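Local coordinates for protein Abbfa_003403 (Acinetobacter baumannii, PDB 4ZXH) that is a four-domain nonribosomal peptide synthetase with condensation, adenylation, carrier and thioesterase domains, and probably couples an activated building block and releases the product, at residues V212-L217 against G875-L880; L910-T915 against S939-L944; A973-I978 against V1226-A1231; K993-H998 against S1035-L1040. One frame throughout, in Å; residues are numbered along the deposited sequence.

Contact 1: V212-L217 against G875-L880; sequences VHSIPL and GFRIEL
Two irregular loops come closest at S214 and F876, whose CA atoms stand 5.5 Å apart. The contact joins the condensation domain, through V212-L217, to the loop leading into helix 880-888 of the adenylation domain; GFRIEL falls within the eighth core motif of adenylation domains. F876, S214, V212 and R877 share the packing almost equally. F876 CG sits in the crowded position between backbone N and carbonyl carbon (chi1 54°), and V212 CG1 lies over one face of the ring in a CH-pi contact, 4.1 Å from the centroid and displaced toward the rim. Y935 meets the same ring with its plane turned steeply. S214 points at the partner loop: its OG rests 3.4 Å from F876 CA, and its CB touches R877 CG. R877, poorly ordered, bends at chi3 and forms a salt bridge with E879 of its own loop, whose OE2 also bonds H864. The CB of H213 points away from the partner loop; its NE2 bonds D402, and since ND1 accepts from I215 N, the proton is probably on NE2. I215 N donates in the ring plane to H213 ND1 at 3.0 Å, with an N-H...N angle of 160°.

Contact 2: L910-T915 against S939-L944; sequences LVAYVT and SAFIRL
The beta-alpha-beta unit of the adenylation C-terminal subdomain, strand 907-916, helix 921-931 and strand 940-943, closes here as its two strands pair in parallel. Their axes approach to 4.8 Å and diverge by 22°, with A912 level with F941 and Y913 with I942. A912 and V914 turn both backbone polar groups to the partner. A912 N donates to A940 O at 2.8 Å, almost straight at 171°, and I942 N returns a bond to A912 O, approaching nearly along the C=O axis. V914 N then donates to I942 O, and L944 N to V914 O at 2.9 Å. At the start of the pairing, S939 N reaches L910 O from above the carbonyl plane. On one side of the sheet V911, Y913 and I942 pack together. Y913 and I942 point the same way, each with its first branch anti to the carbonyl carbon; I942, extended at chi2 (171°), brings CD1 to 3.6 Å from Y913 CE1 and also meets V911 CG1. L944 CD1 flanks the same tyrosine at CD1, while Y913 OH bonds P961 O. On the other side A912 CB touches F941 CD1 at 3.9 Å. Strand 907-916 is the middle strand of three, V911, Y913 and T915 bonding to strand 893-903; helix 921-931 packs on F941, and helix 880-888 on L910 and A912.

Contact 3: A973-I978 against V1226-A1231; sequences APRDPI and VLPLDA
The guanidinium of R975 is the best-held polar group of this junction, gripped by two side chains: NH2 forms a salt bridge with E979 and NH1 a bond with N1225. R975 sets out toward the opposing loop, then bends at chi3 (-64°) and lays one face of its guanidinium over P1228, with P1228 CA 3.7 Å from NH1 and above the centre of the group. Its aliphatic start also packs there, R975 CB lying 3.9 Å from P1228 CD. A water bridges the two backbones, donating to R975 O and to V1226 O, two carbonyl oxygens that both lean toward it. D976 comes at the same proline obliquely, its OD2 3.5 Å from P1228 CG. With CG between backbone N and carbonyl carbon (chi1 66°), D976 places OD1 to cap E979 N, while OD2 forms a salt bridge with R1045, which also binds D1230. An aspartate N-cap thus starts helix 977-990, the first of the carrier domain, against a loop between helices 1210-1223 and 1233-1251 in the lid region typical of alpha/beta-hydrolase thioesterases.

Contact 4: K993-H998 against S1035-L1040; sequences KRVGIH and STVERL
This is a contact of loop to helix start within the carrier domain, a small helical bundle, where the segment linking helix 977-990 to helix 1008-1022 meets the first turn of the last helix, 1037-1046. I997 O accepts from E1038 N at 2.8 Å, in the carbonyl plane and on a lone pair, with an N-H...O angle of 157°. The next amide is met from within the helical segment: T1036 is the N-cap, its OG1 in the crowded position (chi1 69°) and accepting from R1039 N at 3.1 Å. I997 CG2 also packs on V1037 CG1 at 4.2 Å, and V995 reaches V1037 more loosely. I997 CG1 covers the centre of one face of the H998 ring. The ring turns its edge to E1038, the two side chains alongside each other with ring and carboxylate planes at right angles; H998 NE2 and E1038 OE2 stay 3.6 Å apart, without a hydrogen bond. E1038 OE1 has a weak, long ion pair with K926. The positive end of the helix dipole may favour the charged form of E1038, whose carboxylate could in turn raise the tendency of H998 to carry a proton.

In the fold
Contacts 1 and 3 are buried junctions between domains, condensation with adenylation and carrier with thioesterase, whereas contacts 2 and 4 are partly buried and lie within one domain each. The chemistry follows: regular backbone bonding makes contact 2, one loop-to-helix bond anchors contact 4, and the junctions rely on side-chain packing, assisted in contact 3 by a water. They form two pairs. Contacts 1 and 2 meet where L880 CD2 packs 3.7 Å from L910 CD2, at helix 880-888. Contacts 3 and 4 share the carrier domain and meet where R975 NE lies 3.5 Å from I997 CD1. Contacts 2 and 4 come within about 11 Å at their nearest atoms.

Contact 1: V212-L217 against G875-L880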
loop_
_atom_site.group_PDB
_atom_site.type_symbol
_atom_site.label_atom_id
_atom_site.label_comp_id
_atom_site.label_asym_id
_atom_site.label_seq_id
_atom_site.Cartn_x
_atom_site.Cartn_y
_atom_site.Cartn_z
ATOM N N VAL A 212 -1.129 -3.889 10.647
ATOM C CA VAL A 212 0.218 -4.249 10.203
ATOM C C VAL A 212 1.238 -3.820 11.266
ATOM O O VAL A 212 1.002 -2.872 12.027
ATOM C CB VAL A 212 0.552 -3.607 8.824
ATOM C CG1 VAL A 212 0.444 -2.093 8.869
ATOM C CG2 VAL A 212 1.922 -3.992 8.366
ATOM N N HIS A 213 2.356 -4.538 11.342
ATOM C CA HIS A 213 3.418 -4.212 12.287
ATOM C C HIS A 213 4.089 -2.916 11.885
ATOM O O HIS A 213 3.881 -2.422 10.787
ATOM C CB HIS A 213 4.457 -5.316 12.336
ATOM C CG HIS A 213 5.208 -5.471 11.052
ATOM N ND1 HIS A 213 6.230 -4.622 10.680
ATOM C CD2 HIS A 213 5.066 -6.357 10.039
ATOM C CE1 HIS A 213 6.696 -4.992 9.500
ATOM N NE2 HIS A 213 6.003 -6.038 9.088
ATOM N N SER A 214 4.938 -2.388 12.754
ATOM C CA SER A 214 5.558 -1.101 12.482
ATOM C C SER A 214 7.063 -1.221 12.546
ATOM O O SER A 214 7.746 -0.338 13.060
ATOM C CB SER A 214 5.066 -0.043 13.466
ATOM O OG SER A 214 3.654 -0.097 13.608
ATOM N N ILE A 215 7.577 -2.332 12.039
ATOM C CA ILE A 215 9.010 -2.476 11.886
ATOM C C ILE A 215 9.476 -1.671 10.681
ATOM O O ILE A 215 8.919 -1.799 9.592
ATOM C CB ILE A 215 9.405 -3.942 11.721
ATOM C CG1 ILE A 215 9.063 -4.710 12.996
ATOM C CG2 ILE A 215 10.897 -4.068 11.431
ATOM C CD1 ILE A 215 9.188 -6.204 12.853
ATOM N N PRO A 216 10.494 -0.821 10.872
ATOM C CA PRO A 216 11.014 -0.029 9.747
ATOM C C PRO A 216 11.500 -0.912 8.594
ATOM O O PRO A 216 12.288 -1.846 8.806
ATOM C CB PRO A 216 12.178 0.748 10.367
ATOM C CG PRO A 216 11.890 0.746 11.829
ATOM C CD PRO A 216 11.233 -0.566 12.116
ATOM N N LEU A 217 11.015 -0.623 7.389
ATOM C CA LEU A 217 11.404 -1.377 6.213
ATOM C C LEU A 217 12.553 -0.680 5.511
ATOM O O LEU A 217 12.772 0.516 5.698
ATOM C CB LEU A 217 10.233 -1.545 5.256
ATOM C CG LEU A 217 8.919 -2.029 5.850
ATOM C CD1 LEU A 217 7.893 -2.235 4.736
ATOM C CD2 LEU A 217 9.126 -3.296 6.668
ATOM N N GLY A 875 -3.055 2.192 14.828
ATOM C CA GLY A 875 -2.161 1.296 15.547
ATOM C C GLY A 875 -0.838 0.945 14.876
ATOM O O GLY A 875 -0.156 -0.014 15.278
ATOM N N PHE A 876 -0.474 1.722 13.859
ATOM C CA PHE A 876 0.735 1.491 13.065
ATOM C C PHE A 876 1.201 2.802 12.458
ATOM O O PHE A 876 0.488 3.792 12.514
ATOM C CB PHE A 876 0.496 0.463 11.955
ATOM C CG PHE A 876 -0.659 0.799 11.056
ATOM C CD1 PHE A 876 -0.468 1.539 9.902
ATOM C CD2 PHE A 876 -1.946 0.363 11.365
ATOM C CE1 PHE A 876 -1.537 1.838 9.086
ATOM C CE2 PHE A 876 -3.020 0.657 10.549
ATOM C CZ PHE A 876 -2.820 1.394 9.417
ATOM N N ARG A 877 2.393 2.821 11.877
ATOM C CA ARG A 877 2.917 4.076 11.363
ATOM C C ARG A 877 3.033 4.045 9.836
ATOM O O ARG A 877 3.123 2.982 9.237
ATOM C CB ARG A 877 4.261 4.398 12.015
ATOM C CG ARG A 877 5.358 3.385 11.757
ATOM C CD ARG A 877 6.658 3.826 12.426
ATOM N NE ARG A 877 7.128 5.101 11.875
ATOM C CZ ARG A 877 7.870 5.224 10.777
ATOM N NH1 ARG A 877 8.247 4.141 10.099
ATOM N NH2 ARG A 877 8.233 6.433 10.360
ATOM N N ILE A 878 3.000 5.227 9.222
ATOM C CA ILE A 878 2.982 5.375 7.769
ATOM C C ILE A 878 4.201 6.172 7.316
ATOM O O ILE A 878 4.622 7.102 8.000
ATOM C CB ILE A 878 1.698 6.113 7.273
ATOM C CG1 ILE A 878 0.424 5.430 7.769
ATOM C CG2 ILE A 878 1.654 6.185 5.754
ATOM C CD1 ILE A 878 0.048 4.229 6.973
ATOM N N GLU A 879 4.768 5.805 6.173
ATOM C CA GLU A 879 5.773 6.630 5.516
ATOM C C GLU A 879 5.108 7.554 4.493
ATOM O O GLU A 879 5.000 7.196 3.314
ATOM C CB GLU A 879 6.821 5.755 4.828
ATOM C CG GLU A 879 7.947 5.340 5.730
ATOM C CD GLU A 879 8.711 6.528 6.286
ATOM O OE1 GLU A 879 9.086 7.424 5.496
ATOM O OE2 GLU A 879 8.933 6.564 7.514
ATOM N N LEU A 880 4.681 8.739 4.935
ATOM C CA LEU A 880 3.869 9.633 4.096
ATOM C C LEU A 880 4.487 9.888 2.718
ATOM O O LEU A 880 3.787 9.907 1.707
ATOM C CB LEU A 880 3.631 10.963 4.818
ATOM C CG LEU A 880 2.793 10.821 6.092
ATOM C CD1 LEU A 880 2.774 12.103 6.905
ATOM C CD2 LEU A 880 1.376 10.365 5.746
#

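Contact 2: L910-T915 against S939-L944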
loop_
_atom_site.group_PDB
_atom_site.type_symbol
_atom_site.label_atom_id
_atom_site.label_comp_id
_atom_site.label_asym_id
_atom_site.label_seq_id
_atom_site.Cartn_x
_atom_site.Cartn_y
_atom_site.Cartn_z
ATOM N N LEU A 910 -5.845 9.585 6.476
ATOM C CA LEU A 910 -4.926 10.203 5.526
ATOM C C LEU A 910 -5.625 11.149 4.570
ATOM O O LEU A 910 -6.696 10.817 4.061
ATOM C CB LEU A 910 -4.224 9.121 4.718
ATOM C CG LEU A 910 -3.241 8.297 5.521
ATOM C CD1 LEU A 910 -2.772 7.125 4.677
ATOM C CD2 LEU A 910 -2.104 9.186 5.876
ATOM N N VAL A 911 -5.000 12.303 4.313
ATOM C CA VAL A 911 -5.471 13.325 3.355
ATOM C C VAL A 911 -4.424 13.593 2.296
ATOM O O VAL A 911 -3.246 13.802 2.617
ATOM C CB VAL A 911 -5.751 14.675 4.036
ATOM C CG1 VAL A 911 -6.531 15.605 3.111
ATOM C CG2 VAL A 911 -6.484 14.459 5.316
ATOM N N ALA A 912 -4.830 13.631 1.039
ATOM C CA ALA A 912 -3.880 13.963 -0.014
ATOM C C ALA A 912 -4.227 15.285 -0.665
ATOM O O ALA A 912 -5.316 15.437 -1.228
ATOM C CB ALA A 912 -3.836 12.859 -1.062
ATOM N N TYR A 913 -3.308 16.242 -0.585
ATOM C CA TYR A 913 -3.444 17.510 -1.318
ATOM C C TYR A 913 -2.640 17.435 -2.629
ATOM O O TYR A 913 -1.492 16.949 -2.632
ATOM C CB TYR A 913 -2.967 18.693 -0.466
ATOM C CG TYR A 913 -3.609 18.787 0.900
ATOM C CD1 TYR A 913 -4.720 19.610 1.120
ATOM C CD2 TYR A 913 -3.112 18.064 1.963
ATOM C CE1 TYR A 913 -5.325 19.697 2.372
ATOM C CE2 TYR A 913 -3.700 18.137 3.219
ATOM C CZ TYR A 913 -4.805 18.956 3.420
ATOM O OH TYR A 913 -5.383 19.018 4.671
ATOM N N VAL A 914 -3.232 17.875 -3.744
ATOM C CA VAL A 914 -2.523 17.807 -5.027
ATOM C C VAL A 914 -2.669 19.083 -5.859
ATOM O O VAL A 914 -3.683 19.780 -5.758
ATOM C CB VAL A 914 -3.002 16.606 -5.864
ATOM C CG1 VAL A 914 -2.612 15.287 -5.182
ATOM C CG2 VAL A 914 -4.497 16.673 -6.068
ATOM N N THR A 915 -1.641 19.397 -6.654
ATOM C CA THR A 915 -1.706 20.492 -7.647
ATOM C C THR A 915 -1.364 19.954 -9.012
ATOM O O THR A 915 -0.608 18.999 -9.123
ATOM C CB THR A 915 -0.715 21.654 -7.385
ATOM O OG1 THR A 915 0.603 21.118 -7.196
ATOM C CG2 THR A 915 -1.082 22.432 -6.184
ATOM N N SER A 939 -7.977 8.695 2.457
ATOM C CA SER A 939 -9.432 8.736 2.557
ATOM C C SER A 939 -10.011 10.020 1.948
ATOM O O SER A 939 -11.220 10.117 1.793
ATOM C CB SER A 939 -9.874 8.630 4.012
ATOM O OG SER A 939 -9.123 7.653 4.700
ATOM N N ALA A 940 -9.154 10.993 1.614
ATOM C CA ALA A 940 -9.612 12.269 1.051
ATOM C C ALA A 940 -8.585 12.911 0.110
ATOM O O ALA A 940 -7.380 12.826 0.324
ATOM C CB ALA A 940 -9.977 13.232 2.162
ATOM N N PHE A 941 -9.095 13.536 -0.944
ATOM C CA PHE A 941 -8.277 14.173 -1.973
ATOM C C PHE A 941 -8.773 15.588 -2.162
ATOM O O PHE A 941 -9.961 15.811 -2.349
ATOM C CB PHE A 941 -8.351 13.402 -3.291
ATOM C CG PHE A 941 -7.755 12.022 -3.216
ATOM C CD1 PHE A 941 -6.470 11.779 -3.693
ATOM C CD2 PHE A 941 -8.478 10.966 -2.660
ATOM C CE1 PHE A 941 -5.914 10.496 -3.621
ATOM C CE2 PHE A 941 -7.926 9.682 -2.574
ATOM C CZ PHE A 941 -6.641 9.445 -3.057
ATOM N N ILE A 942 -7.864 16.543 -2.086
ATOM C CA ILE A 942 -8.207 17.944 -2.211
ATOM C C ILE A 942 -7.295 18.575 -3.258
ATOM O O ILE A 942 -6.071 18.437 -3.176
ATOM C CB ILE A 942 -8.052 18.673 -0.858
ATOM C CG1 ILE A 942 -8.975 18.062 0.185
ATOM C CG2 ILE A 942 -8.346 20.156 -0.985
ATOM C CD1 ILE A 942 -8.701 18.592 1.569
ATOM N N ARG A 943 -7.873 19.250 -4.249
ATOM C CA ARG A 943 -7.051 19.990 -5.206
ATOM C C ARG A 943 -6.780 21.399 -4.709
ATOM O O ARG A 943 -7.655 22.058 -4.164
ATOM C CB ARG A 943 -7.709 20.035 -6.576
ATOM C CG ARG A 943 -6.801 20.497 -7.708
ATOM C CD ARG A 943 -7.544 20.369 -9.015
ATOM N NE ARG A 943 -6.838 20.861 -10.197
ATOM C CZ ARG A 943 -7.344 20.776 -11.431
ATOM N NH1 ARG A 943 -8.545 20.231 -11.618
ATOM N NH2 ARG A 943 -6.669 21.237 -12.477
ATOM N N LEU A 944 -5.542 21.836 -4.863
ATOM C CA LEU A 944 -5.161 23.195 -4.519
ATOM C C LEU A 944 -4.467 23.800 -5.730
ATOM O O LEU A 944 -3.880 23.084 -6.537
ATOM C CB LEU A 944 -4.234 23.224 -3.294
ATOM C CG LEU A 944 -4.788 22.720 -1.959
ATOM C CD1 LEU A 944 -3.721 22.704 -0.865
ATOM C CD2 LEU A 944 -5.983 23.524 -1.520
#

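Contact 3: A973-I978 against V1226-A1231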
loop_
_atom_site.group_PDB
_atom_site.type_symbol
_atom_site.label_atom_id
_atom_site.label_comp_id
_atom_site.label_asym_id
_atom_site.label_seq_id
_atom_site.Cartn_x
_atom_site.Cartn_y
_atom_site.Cartn_z
ATOM N N ALA A 973 -27.279 2.814 -7.565
ATOM C CA ALA A 973 -27.845 1.653 -8.252
ATOM C C ALA A 973 -27.024 1.324 -9.495
ATOM O O ALA A 973 -26.437 2.217 -10.079
ATOM C CB ALA A 973 -29.290 1.916 -8.615
ATOM N N PRO A 974 -26.967 0.039 -9.891
ATOM C CA PRO A 974 -26.255 -0.409 -11.098
ATOM C C PRO A 974 -26.776 0.287 -12.346
ATOM O O PRO A 974 -27.944 0.607 -12.376
ATOM C CB PRO A 974 -26.548 -1.909 -11.139
ATOM C CG PRO A 974 -27.791 -2.062 -10.340
ATOM C CD PRO A 974 -27.637 -1.083 -9.225
ATOM N N ARG A 975 -25.939 0.529 -13.350
ATOM C CA ARG A 975 -26.344 1.425 -14.440
ATOM C C ARG A 975 -26.441 0.764 -15.823
ATOM O O ARG A 975 -27.068 1.309 -16.733
ATOM C CB ARG A 975 -25.381 2.623 -14.490
ATOM C CG ARG A 975 -25.346 3.440 -13.172
ATOM C CD ARG A 975 -24.082 4.296 -13.015
ATOM N NE ARG A 975 -22.880 3.471 -12.917
ATOM C CZ ARG A 975 -21.643 3.957 -12.910
ATOM N NH1 ARG A 975 -21.452 5.270 -12.987
ATOM N NH2 ARG A 975 -20.598 3.137 -12.816
ATOM N N ASP A 976 -25.848 -0.410 -15.989
ATOM C CA ASP A 976 -25.932 -1.099 -17.269
ATOM C C ASP A 976 -26.051 -2.608 -17.018
ATOM O O ASP A 976 -26.046 -3.032 -15.858
ATOM C CB ASP A 976 -24.721 -0.718 -18.148
ATOM C CG ASP A 976 -23.393 -1.211 -17.596
ATOM O OD1 ASP A 976 -23.370 -1.806 -16.502
ATOM O OD2 ASP A 976 -22.357 -0.991 -18.267
ATOM N N PRO A 977 -26.193 -3.427 -18.084
ATOM C CA PRO A 977 -26.307 -4.875 -17.837
ATOM C C PRO A 977 -25.148 -5.522 -17.031
ATOM O O PRO A 977 -25.380 -6.460 -16.275
ATOM C CB PRO A 977 -26.362 -5.452 -19.257
ATOM C CG PRO A 977 -27.079 -4.390 -20.052
ATOM C CD PRO A 977 -26.583 -3.079 -19.468
ATOM N N ILE A 978 -23.922 -5.048 -17.197
ATOM C CA ILE A 978 -22.813 -5.628 -16.457
ATOM C C ILE A 978 -22.951 -5.344 -14.962
ATOM O O ILE A 978 -22.784 -6.229 -14.126
ATOM C CB ILE A 978 -21.463 -5.088 -16.959
ATOM C CG1 ILE A 978 -21.052 -5.771 -18.275
ATOM C CG2 ILE A 978 -20.397 -5.248 -15.895
ATOM C CD1 ILE A 978 -19.765 -5.227 -18.859
ATOM N N VAL A 1226 -26.940 7.658 -14.624
ATOM C CA VAL A 1226 -27.761 6.538 -15.092
ATOM C C VAL A 1226 -27.102 5.740 -16.258
ATOM O O VAL A 1226 -27.693 4.771 -16.779
ATOM C CB VAL A 1226 -29.157 7.005 -15.535
ATOM C CG1 VAL A 1226 -29.820 7.753 -14.403
ATOM C CG2 VAL A 1226 -29.063 7.867 -16.769
ATOM N N LEU A 1227 -25.897 6.162 -16.649
ATOM C CA LEU A 1227 -24.981 5.371 -17.471
ATOM C C LEU A 1227 -23.559 5.491 -16.913
ATOM O O LEU A 1227 -23.220 6.502 -16.314
ATOM C CB LEU A 1227 -25.002 5.822 -18.936
ATOM C CG LEU A 1227 -26.238 5.428 -19.721
ATOM C CD1 LEU A 1227 -26.151 5.944 -21.156
ATOM C CD2 LEU A 1227 -26.393 3.909 -19.676
ATOM N N PRO A 1228 -22.724 4.460 -17.108
ATOM C CA PRO A 1228 -21.340 4.512 -16.620
ATOM C C PRO A 1228 -20.502 5.556 -17.351
ATOM O O PRO A 1228 -20.734 5.822 -18.532
ATOM C CB PRO A 1228 -20.809 3.097 -16.912
ATOM C CG PRO A 1228 -22.015 2.235 -16.983
ATOM C CD PRO A 1228 -23.094 3.109 -17.572
ATOM N N LEU A 1229 -19.523 6.134 -16.663
ATOM C CA LEU A 1229 -18.695 7.153 -17.287
ATOM C C LEU A 1229 -17.901 6.591 -18.456
ATOM O O LEU A 1229 -17.667 7.302 -19.424
ATOM C CB LEU A 1229 -17.761 7.795 -16.267
ATOM C CG LEU A 1229 -18.330 9.080 -15.653
ATOM C CD1 LEU A 1229 -19.754 8.875 -15.093
ATOM C CD2 LEU A 1229 -17.400 9.610 -14.578
ATOM N N ASP A 1230 -17.521 5.315 -18.395
ATOM C CA ASP A 1230 -16.765 4.710 -19.495
ATOM C C ASP A 1230 -17.636 4.128 -20.632
ATOM O O ASP A 1230 -17.124 3.414 -21.493
ATOM C CB ASP A 1230 -15.819 3.619 -18.965
ATOM C CG ASP A 1230 -16.498 2.661 -17.995
ATOM O OD1 ASP A 1230 -17.430 3.092 -17.279
ATOM O OD2 ASP A 1230 -16.096 1.475 -17.946
ATOM N N ALA A 1231 -18.930 4.440 -20.654
ATOM C CA ALA A 1231 -19.773 4.058 -21.795
ATOM C C ALA A 1231 -19.413 4.910 -23.003
ATOM O O ALA A 1231 -19.269 6.128 -22.892
ATOM C CB ALA A 1231 -21.269 4.209 -21.462
HETATM O O HOH W 1 -29.164 2.594 -17.384
#

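Contact 4: K993-H998 against S1035-L1040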
loop_
_atom_site.group_PDB
_atom_site.type_symbol
_atom_site.label_atom_id
_atom_site.label_comp_id
_atom_site.label_asym_id
_atom_site.label_seq_id
_atom_site.Cartn_x
_atom_site.Cartn_y
_atom_site.Cartn_z
ATOM N N LYS A 993 -29.337 -7.656 1.141
ATOM C CA LYS A 993 -30.565 -7.391 0.396
ATOM C C LYS A 993 -30.308 -6.493 -0.790
ATOM O O LYS A 993 -30.725 -6.832 -1.887
ATOM C CB LYS A 993 -31.648 -6.770 1.281
ATOM C CG LYS A 993 -32.162 -7.688 2.398
ATOM C CD LYS A 993 -32.782 -8.959 1.838
ATOM C CE LYS A 993 -34.099 -8.684 1.130
ATOM N NZ LYS A 993 -34.633 -9.920 0.513
ATOM N N ARG A 994 -29.614 -5.374 -0.585
ATOM C CA ARG A 994 -29.460 -4.362 -1.644
ATOM C C ARG A 994 -28.042 -3.802 -1.742
ATOM O O ARG A 994 -27.541 -3.176 -0.814
ATOM C CB ARG A 994 -30.443 -3.228 -1.419
ATOM C CG ARG A 994 -30.463 -2.177 -2.510
ATOM C CD ARG A 994 -31.185 -0.932 -2.045
ATOM N NE ARG A 994 -32.623 -1.104 -1.929
ATOM C CZ ARG A 994 -33.349 -0.640 -0.913
ATOM N NH1 ARG A 994 -32.742 -0.028 0.082
ATOM N NH2 ARG A 994 -34.671 -0.799 -0.879
ATOM N N VAL A 995 -27.395 -4.038 -2.874
ATOM C CA VAL A 995 -25.976 -3.740 -3.023
ATOM C C VAL A 995 -25.755 -2.631 -4.029
ATOM O O VAL A 995 -26.241 -2.691 -5.157
ATOM C CB VAL A 995 -25.177 -4.988 -3.464
ATOM C CG1 VAL A 995 -23.814 -4.613 -3.997
ATOM C CG2 VAL A 995 -25.035 -5.975 -2.303
ATOM N N GLY A 996 -25.022 -1.611 -3.606
ATOM C CA GLY A 996 -24.719 -0.497 -4.473
ATOM C C GLY A 996 -23.386 -0.725 -5.135
ATOM O O GLY A 996 -22.560 -1.460 -4.617
ATOM N N ILE A 997 -23.156 -0.066 -6.262
ATOM C CA ILE A 997 -21.958 -0.321 -7.044
ATOM C C ILE A 997 -20.656 0.130 -6.362
ATOM O O ILE A 997 -19.576 -0.151 -6.869
ATOM C CB ILE A 997 -22.066 0.339 -8.426
ATOM C CG1 ILE A 997 -22.037 1.861 -8.307
ATOM C CG2 ILE A 997 -23.334 -0.138 -9.148
ATOM C CD1 ILE A 997 -22.064 2.558 -9.643
ATOM N N HIS A 998 -20.746 0.790 -5.211
ATOM C CA HIS A 998 -19.545 1.182 -4.460
ATOM C C HIS A 998 -19.355 0.388 -3.166
ATOM O O HIS A 998 -18.450 0.665 -2.395
ATOM C CB HIS A 998 -19.578 2.678 -4.154
ATOM C CG HIS A 998 -19.506 3.521 -5.385
ATOM N ND1 HIS A 998 -20.329 4.605 -5.606
ATOM C CD2 HIS A 998 -18.734 3.402 -6.491
ATOM C CE1 HIS A 998 -20.054 5.131 -6.786
ATOM N NE2 HIS A 998 -19.087 4.421 -7.341
ATOM N N SER A 1035 -12.730 -4.858 -6.081
ATOM C CA SER A 1035 -13.717 -5.511 -5.207
ATOM C C SER A 1035 -15.072 -4.795 -4.985
ATOM O O SER A 1035 -15.909 -5.249 -4.194
ATOM C CB SER A 1035 -13.061 -5.770 -3.850
ATOM O OG SER A 1035 -12.408 -4.604 -3.402
ATOM N N THR A 1036 -15.296 -3.693 -5.682
ATOM C CA THR A 1036 -16.637 -3.128 -5.770
ATOM C C THR A 1036 -17.228 -3.471 -7.116
ATOM O O THR A 1036 -16.491 -3.807 -8.041
ATOM C CB THR A 1036 -16.646 -1.619 -5.622
ATOM O OG1 THR A 1036 -16.031 -1.042 -6.784
ATOM C CG2 THR A 1036 -15.927 -1.188 -4.333
ATOM N N VAL A 1037 -18.551 -3.377 -7.245
ATOM C CA VAL A 1037 -19.185 -3.678 -8.528
ATOM C C VAL A 1037 -18.728 -2.679 -9.589
ATOM O O VAL A 1037 -18.462 -3.055 -10.733
ATOM C CB VAL A 1037 -20.704 -3.660 -8.429
ATOM C CG1 VAL A 1037 -21.311 -3.780 -9.809
ATOM C CG2 VAL A 1037 -21.173 -4.796 -7.546
ATOM N N GLU A 1038 -18.593 -1.411 -9.203
ATOM C CA GLU A 1038 -18.155 -0.417 -10.172
ATOM C C GLU A 1038 -16.806 -0.793 -10.768
ATOM O O GLU A 1038 -16.649 -0.848 -11.997
ATOM C CB GLU A 1038 -18.055 0.973 -9.553
ATOM C CG GLU A 1038 -17.946 2.075 -10.616
ATOM C CD GLU A 1038 -17.110 3.255 -10.169
ATOM O OE1 GLU A 1038 -16.119 3.035 -9.443
ATOM O OE2 GLU A 1038 -17.454 4.403 -10.524
ATOM N N ARG A 1039 -15.836 -1.045 -9.887
ATOM C CA ARG A 1039 -14.464 -1.224 -10.317
ATOM C C ARG A 1039 -14.304 -2.509 -11.122
ATOM O O ARG A 1039 -13.586 -2.538 -12.122
ATOM C CB ARG A 1039 -13.526 -1.209 -9.109
ATOM C CG ARG A 1039 -13.211 0.206 -8.679
ATOM C CD ARG A 1039 -12.556 0.328 -7.302
ATOM N NE ARG A 1039 -11.323 -0.444 -7.103
ATOM C CZ ARG A 1039 -10.234 -0.356 -7.860
ATOM N NH1 ARG A 1039 -10.188 0.442 -8.926
ATOM N NH2 ARG A 1039 -9.184 -1.091 -7.564
ATOM N N LEU A 1040 -14.985 -3.565 -10.696
ATOM C CA LEU A 1040 -14.883 -4.850 -11.375
ATOM C C LEU A 1040 -15.588 -4.755 -12.711
ATOM O O LEU A 1040 -15.149 -5.328 -13.697
ATOM C CB LEU A 1040 -15.484 -5.958 -10.507
ATOM C CG LEU A 1040 -15.517 -7.408 -10.998
ATOM C CD1 LEU A 1040 -14.126 -7.983 -11.221
ATOM C CD2 LEU A 1040 -16.271 -8.216 -9.962
#